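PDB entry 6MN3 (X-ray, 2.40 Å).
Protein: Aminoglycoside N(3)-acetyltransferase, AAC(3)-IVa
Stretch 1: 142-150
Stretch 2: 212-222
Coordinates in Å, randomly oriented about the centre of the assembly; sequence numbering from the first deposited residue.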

# COMPACT_ATOMS: atom_id res chain seq x y z
N VAL A 142 8.61 1.73 -0.97
CA VAL A 142 7.33 1.13 -1.36
C VAL A 142 7.61 0.10 -2.44
O VAL A 142 8.17 0.43 -3.50
CB VAL A 142 6.33 2.19 -1.84
CG1 VAL A 142 5.03 1.52 -2.27
CG2 VAL A 142 6.07 3.21 -0.75
N LEU A 143 7.23 -1.14 -2.18
CA LEU A 143 7.45 -2.25 -3.10
C LEU A 143 6.10 -2.63 -3.71
O LEU A 143 5.20 -3.08 -2.99
CB LEU A 143 8.09 -3.43 -2.39
CG LEU A 143 8.25 -4.70 -3.22
CD1 LEU A 143 9.05 -4.41 -4.48
CD2 LEU A 143 8.90 -5.81 -2.40
N LEU A 144 5.97 -2.43 -5.01
CA LEU A 144 4.80 -2.88 -5.76
C LEU A 144 5.11 -4.26 -6.32
O LEU A 144 5.89 -4.39 -7.26
CB LEU A 144 4.44 -1.89 -6.86
CG LEU A 144 4.17 -0.45 -6.42
CD1 LEU A 144 3.58 0.35 -7.57
CD2 LEU A 144 3.26 -0.41 -5.21
N LEU A 145 4.49 -5.29 -5.74
CA LEU A 145 4.85 -6.68 -6.00
C LEU A 145 3.74 -7.33 -6.82
O LEU A 145 2.76 -7.84 -6.27
CB LEU A 145 5.08 -7.41 -4.68
CG LEU A 145 5.78 -8.76 -4.76
CD1 LEU A 145 6.95 -8.66 -5.71
CD2 LEU A 145 6.24 -9.20 -3.38
N GLY A 146 3.91 -7.33 -8.14
CA GLY A 146 2.91 -7.91 -9.01
C GLY A 146 1.63 -7.11 -9.12
O GLY A 146 0.61 -7.65 -9.55
N VAL A 147 1.66 -5.83 -8.73
CA VAL A 147 0.52 -4.93 -8.88
C VAL A 147 1.02 -3.62 -9.45
O VAL A 147 2.21 -3.29 -9.38
CB VAL A 147 -0.22 -4.68 -7.54
CG1 VAL A 147 -0.79 -5.97 -6.99
CG2 VAL A 147 0.72 -4.03 -6.53
N GLY A 148 0.10 -2.86 -10.04
CA GLY A 148 0.40 -1.56 -10.60
C GLY A 148 0.31 -0.46 -9.57
O GLY A 148 0.18 -0.69 -8.37
N HIS A 149 0.37 0.78 -10.06
CA HIS A 149 0.29 1.93 -9.17
C HIS A 149 -1.12 2.21 -8.68
O HIS A 149 -1.29 3.03 -7.77
CB HIS A 149 0.86 3.16 -9.86
CG HIS A 149 2.35 3.27 -9.77
ND1 HIS A 149 3.00 3.75 -8.65
CD2 HIS A 149 3.33 2.94 -10.65
CE1 HIS A 149 4.30 3.71 -8.84
NE2 HIS A 149 4.53 3.22 -10.05
N ASP A 150 -2.13 1.55 -9.25
CA ASP A 150 -3.49 1.70 -8.74
C ASP A 150 -3.61 1.19 -7.31
O ASP A 150 -4.57 1.54 -6.62
CB ASP A 150 -4.48 0.98 -9.65
CG ASP A 150 -4.20 -0.51 -9.76
OD1 ASP A 150 -3.03 -0.91 -9.56
OD2 ASP A 150 -5.14 -1.27 -10.06
N PRO A 212 12.50 -8.47 -11.45
CA PRO A 212 11.66 -9.60 -11.07
C PRO A 212 11.79 -9.97 -9.60
O PRO A 212 12.87 -9.91 -9.01
CB PRO A 212 12.20 -10.73 -11.97
CG PRO A 212 13.65 -10.41 -12.09
CD PRO A 212 13.78 -8.90 -12.04
N VAL A 213 10.66 -10.35 -9.02
CA VAL A 213 10.61 -11.00 -7.71
C VAL A 213 9.71 -12.21 -7.89
O VAL A 213 8.50 -12.07 -8.11
CB VAL A 213 10.08 -10.08 -6.61
CG1 VAL A 213 9.84 -10.87 -5.33
CG2 VAL A 213 11.05 -8.94 -6.35
N GLY A 214 10.29 -13.40 -7.81
CA GLY A 214 9.54 -14.59 -8.21
C GLY A 214 9.25 -14.50 -9.69
O GLY A 214 10.14 -14.23 -10.50
N HIS A 215 7.99 -14.71 -10.05
CA HIS A 215 7.55 -14.52 -11.43
C HIS A 215 6.99 -13.13 -11.67
O HIS A 215 6.59 -12.82 -12.80
CB HIS A 215 6.51 -15.57 -11.81
CG HIS A 215 7.01 -16.98 -11.72
ND1 HIS A 215 7.46 -17.68 -12.82
CD2 HIS A 215 7.15 -17.81 -10.67
CE1 HIS A 215 7.84 -18.88 -12.45
NE2 HIS A 215 7.66 -18.99 -11.14
N ALA A 216 6.96 -12.28 -10.65
CA ALA A 216 6.24 -11.02 -10.71
C ALA A 216 7.12 -9.88 -11.21
O ALA A 216 8.31 -9.82 -10.91
CB ALA A 216 5.68 -10.66 -9.34
N PHE A 217 6.51 -9.00 -12.00
CA PHE A 217 7.09 -7.69 -12.27
C PHE A 217 7.01 -6.84 -11.01
O PHE A 217 5.91 -6.57 -10.51
CB PHE A 217 6.35 -7.03 -13.43
CG PHE A 217 6.85 -5.66 -13.80
CD1 PHE A 217 6.03 -4.55 -13.68
CD2 PHE A 217 8.14 -5.49 -14.28
CE1 PHE A 217 6.49 -3.29 -14.01
CE2 PHE A 217 8.60 -4.23 -14.62
CZ PHE A 217 7.78 -3.13 -14.49
N ALA A 218 8.16 -6.45 -10.47
CA ALA A 218 8.22 -5.72 -9.21
C ALA A 218 8.71 -4.30 -9.45
O ALA A 218 9.61 -4.07 -10.27
CB ALA A 218 9.13 -6.42 -8.20
N ARG A 219 8.13 -3.36 -8.72
CA ARG A 219 8.51 -1.95 -8.81
C ARG A 219 8.81 -1.44 -7.41
O ARG A 219 8.05 -1.70 -6.47
CB ARG A 219 7.40 -1.12 -9.46
CG ARG A 219 7.45 -1.15 -10.97
CD ARG A 219 6.19 -0.58 -11.59
NE ARG A 219 5.09 -1.53 -11.58
CZ ARG A 219 4.08 -1.51 -12.43
NH1 ARG A 219 4.02 -0.58 -13.38
NH2 ARG A 219 3.12 -2.42 -12.35
N LEU A 220 9.92 -0.72 -7.27
CA LEU A 220 10.40 -0.25 -5.98
C LEU A 220 10.69 1.24 -6.07
O LEU A 220 11.53 1.65 -6.88
CB LEU A 220 11.64 -1.02 -5.54
CG LEU A 220 12.29 -0.57 -4.23
CD1 LEU A 220 11.37 -0.86 -3.05
CD2 LEU A 220 13.62 -1.27 -4.06
N ILE A 221 10.01 2.04 -5.26
CA ILE A 221 10.13 3.49 -5.27
C ILE A 221 10.23 3.98 -3.83
O ILE A 221 9.53 3.47 -2.95
CB ILE A 221 8.94 4.18 -5.98
CG1 ILE A 221 8.52 3.42 -7.24
CG2 ILE A 221 9.29 5.62 -6.31
CD1 ILE A 221 7.32 2.51 -7.03
N ARG A 222 11.10 4.96 -3.59
CA ARG A 222 11.14 5.61 -2.29
C ARG A 222 9.83 6.33 -2.03
O ARG A 222 9.30 7.03 -2.90
CB ARG A 222 12.31 6.59 -2.23
CG ARG A 222 13.64 5.96 -1.87
CD ARG A 222 14.78 6.93 -2.10
NE ARG A 222 14.41 8.30 -1.75
CZ ARG A 222 14.58 8.84 -0.55
NH1 ARG A 222 15.12 8.13 0.43
NH2 ARG A 222 14.21 10.10 -0.33
O HOH W 1 4.58 -4.05 -10.28

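Two antiparallel strands, 142-145 and 216-222, are joined chiefly through their backbones. Val142 and Ile221 form a hydrogen-bonded pair: Val142 N donates to Ile221 O at 2.8 Å, and Ile221 N returns the bond to Val142 O at 3.0 Å. Two residues along, Leu144 N reaches Arg219 O at 2.6 Å and Arg219 N reaches Leu144 O at 2.9 Å. All four bonds are nearly straight, as expected where the amide and carbonyl groups of facing strands lie in register. Just past the end of the first strand, Gly146 N still donates to Phe217 O, but at 3.2 Å and with a more bent angle. Gly146 has positive phi, a conformation that favours glycine, and an ideal CB there would sit tightly, 3.5 Å from Ala216 CB.

Arg219 ties the loop after the strand to its partner. Its NH2 makes a weak hydrogen bond to Val147 O at 3.2 Å, while its NE donates to a water at 2.9 Å. The water oxygen also lies 2.6 Å from Val147 O and 2.9 Å from Phe217 O, within hydrogen-bonding reach of both. A long side chain with several donors suits this place, reaching one loop carbonyl directly, though weakly, and approaching that carbonyl and Phe217 O by way of the water.

At the non-hydrogen-bonded positions, CA atoms approach carbonyls: Leu220 CA lies 3.4 Å from Val142 O, and Ala218 CA 3.3 Å from Leu144 O.

Side chains alternate between the sheet's two faces. On one, Leu143 CB packs 4.2 Å from Leu220 CD1, and Leu145 CD1 lies 4.0 Å from Ala218 CB and 3.6 Å from Val213 CB; the small alanine leaves space that the branched leucine helps fill. On the other are Val142, Leu144, Arg219 and Ile221. There Ile221 CD1 meets Leu144 CD1 at 4.4 Å and His149 CE1 at 3.7 Å, extending the apolar packing to the imidazole ring.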